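Side-chain contact in inactivation-no-after-potential D protein (Drosophila melanogaster, PDB 2QKV), which probably acts as a multi-PDZ scaffold that gathers components of the fly visual G protein-coupled signalling cascade, binding peptides through domains such as this fifth one: residues E65-P68 with F69-Y73. The protein carries 1 engineered substitution. Sequence-based numbering, arbitrary orientation.
Sequences EGLP and FQVSY. Engineered in segment 69-73: Ser-72 (natural residue Cys).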
ATOM      1  N   GLU A  65      12.255   2.294   0.370  1.00  9.29           N
ATOM      2  CA  GLU A  65      10.908   2.514   0.893  1.00 10.48           C
ATOM      3  C   GLU A  65       9.919   2.876  -0.214  1.00  8.38           C
ATOM      4  O   GLU A  65      10.202   3.723  -1.066  1.00  9.40           O
ATOM      5  CB  GLU A  65      10.906   3.613   1.970  1.00 13.73           C
ATOM      6  CG  GLU A  65      11.561   4.892   1.550  1.00 19.97           C
ATOM      7  CD  GLU A  65      12.973   5.023   2.096  1.00 24.09           C
ATOM      8  OE1 GLU A  65      13.728   4.018   2.086  1.00 23.78           O
ATOM      9  OE2 GLU A  65      13.322   6.140   2.530  1.00 25.14           O
ATOM     10  N   GLY A  66       8.781   2.189  -0.213  1.00  8.98           N
ATOM     11  CA  GLY A  66       7.738   2.457  -1.184  1.00 10.16           C
ATOM     12  C   GLY A  66       7.946   2.000  -2.611  1.00  8.89           C
ATOM     13  O   GLY A  66       7.058   2.163  -3.434  1.00  8.45           O
ATOM     14  N   LEU A  67       9.103   1.444  -2.930  1.00  8.52           N
ATOM     15  CA  LEU A  67       9.331   1.022  -4.301  1.00  9.11           C
ATOM     16  C   LEU A  67       8.645  -0.288  -4.638  1.00  7.47           C
ATOM     17  O   LEU A  67       8.523  -1.179  -3.791  1.00  8.24           O
ATOM     18  CB  LEU A  67      10.833   0.837  -4.574  1.00  8.51           C
ATOM     19  CG  LEU A  67      11.781   2.035  -4.505  1.00  8.78           C
ATOM     20  CD1 LEU A  67      13.196   1.574  -4.897  1.00  8.34           C
ATOM     21  CD2 LEU A  67      11.314   3.128  -5.465  1.00  8.83           C
ATOM     22  N   PRO A  68       8.156  -0.420  -5.880  1.00  7.90           N
ATOM     23  CA  PRO A  68       7.512  -1.671  -6.295  1.00  7.96           C
ATOM     24  C   PRO A  68       8.624  -2.708  -6.279  1.00  6.99           C
ATOM     25  O   PRO A  68       9.780  -2.369  -6.564  1.00  7.16           O
ATOM     26  CB  PRO A  68       7.076  -1.392  -7.737  1.00  9.08           C
ATOM     27  CG  PRO A  68       6.866   0.089  -7.757  1.00 10.83           C
ATOM     28  CD  PRO A  68       7.984   0.630  -6.898  1.00  9.70           C
ATOM     29  N   PHE A  69       8.299  -3.953  -5.964  1.00  7.05           N
ATOM     30  CA  PHE A  69       9.341  -4.969  -5.927  1.00  7.02           C
ATOM     31  C   PHE A  69       9.995  -5.148  -7.296  1.00  7.80           C
ATOM     32  O   PHE A  69      11.181  -5.474  -7.385  1.00  8.57           O
ATOM     33  CB  PHE A  69       8.781  -6.303  -5.418  1.00  7.49           C
ATOM     34  CG  PHE A  69       9.839  -7.334  -5.156  1.00  7.90           C
ATOM     35  CD1 PHE A  69      10.883  -7.065  -4.271  1.00  7.98           C
ATOM     36  CD2 PHE A  69       9.807  -8.559  -5.800  1.00  8.77           C
ATOM     37  CE1 PHE A  69      11.886  -8.005  -4.034  1.00  9.60           C
ATOM     38  CE2 PHE A  69      10.800  -9.505  -5.574  1.00  8.80           C
ATOM     39  CZ  PHE A  69      11.846  -9.229  -4.687  1.00 10.61           C
ATOM     40  N   GLN A  70       9.241  -4.913  -8.362  1.00  7.86           N
ATOM     41  CA  GLN A  70       9.831  -5.040  -9.693  1.00  8.76           C
ATOM     42  C   GLN A  70      10.999  -4.050  -9.887  1.00  8.90           C
ATOM     43  O   GLN A  70      11.908  -4.307 -10.674  1.00  8.75           O
ATOM     44  CB  GLN A  70       8.757  -4.841 -10.767  1.00 10.17           C
ATOM     45  CG  GLN A  70       7.679  -5.944 -10.774  1.00 15.32           C
ATOM     46  CD  GLN A  70       6.441  -5.657  -9.904  1.00 18.57           C
ATOM     47  OE1 GLN A  70       6.501  -4.969  -8.874  1.00 17.25           O
ATOM     48  NE2 GLN A  70       5.300  -6.216 -10.322  1.00 22.41           N
ATOM     49  N   VAL A  71      10.970  -2.925  -9.168  1.00  6.79           N
ATOM     50  CA  VAL A  71      12.049  -1.936  -9.240  1.00  7.41           C
ATOM     51  C   VAL A  71      13.163  -2.359  -8.266  1.00  8.50           C
ATOM     52  O   VAL A  71      14.333  -2.454  -8.645  1.00  8.41           O
ATOM     53  CB  VAL A  71      11.538  -0.506  -8.850  1.00  7.91           C
ATOM     54  CG1 VAL A  71      12.712   0.462  -8.750  1.00  7.91           C
ATOM     55  CG2 VAL A  71      10.530  -0.008  -9.882  1.00  7.66           C
ATOM     56  N   SER A  72      12.817  -2.610  -7.004  1.00  7.87           N
ATOM     57  CA  SER A  72      13.850  -3.018  -6.051  1.00  9.35           C
ATOM     58  C   SER A  72      14.616  -4.241  -6.530  1.00  9.29           C
ATOM     59  O   SER A  72      15.851  -4.266  -6.490  1.00  8.86           O
ATOM     60  CB  SER A  72      13.248  -3.320  -4.688  1.00 10.14           C
ATOM     61  OG  SER A  72      12.722  -2.139  -4.146  1.00 13.33           O
ATOM     62  N   TYR A  73      13.894  -5.259  -6.988  1.00  8.23           N
ATOM     63  CA  TYR A  73      14.556  -6.469  -7.455  1.00  7.63           C
ATOM     64  C   TYR A  73      15.513  -6.154  -8.613  1.00  8.23           C
ATOM     65  O   TYR A  73      16.617  -6.701  -8.663  1.00  8.70           O
ATOM     66  CB  TYR A  73      13.510  -7.500  -7.892  1.00  9.91           C
ATOM     67  CG  TYR A  73      14.081  -8.758  -8.505  1.00 11.73           C
ATOM     68  CD1 TYR A  73      14.266  -9.914  -7.749  1.00 13.98           C
ATOM     69  CD2 TYR A  73      14.422  -8.789  -9.854  1.00 15.44           C
ATOM     70  CE1 TYR A  73      14.779 -11.093  -8.339  1.00 10.46           C
ATOM     71  CE2 TYR A  73      14.929  -9.931 -10.441  1.00 15.06           C
ATOM     72  CZ  TYR A  73      15.104 -11.075  -9.691  1.00 11.94           C
ATOM     73  OH  TYR A  73      15.624 -12.188 -10.307  1.00 13.89           O
TER
HETATM   74  O   HOH W   1      10.305  -3.365  -2.986  1.00 10.78           O
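The carbonyl oxygen of Pro-68, the N-cap residue, accepts two backbone hydrogen bonds from the first turn of the helix that follows, from Val-71 N at 2.9 Å and from Ser-72 N at 3.1 Å, the second being the straighter. Around this grip the packing is close. Leu-67 meets Val-71 at about a right angle, CD1 against CG1 at 4.0 Å, and the Pro-68 ring lies alongside Val-71 with CD facing CG2. The helix, 69-77, is the one that flanks the peptide groove in PDZ domains, and its first residue, Phe-69, packs on Leu-26 and Pro-28 of strand 24-28. Ser-72, an engineered replacement of cysteine, has OG beside its own backbone N (chi1 -65°), which sets the hydroxyl 3.6 Å from Leu-67 CB; a water bridges this OG to Leu-67 O and lies at the edge of the Phe-69 ring. Gln-70 makes the looser flank: its chain bends at chi2 (91°) and brings OE1 no nearer than 3.8 Å to Pro-68 CB. Gln-70 and Pro-68 remain partly exposed, although Arg-4 of a second subunit, another copy of the protein, packs on each.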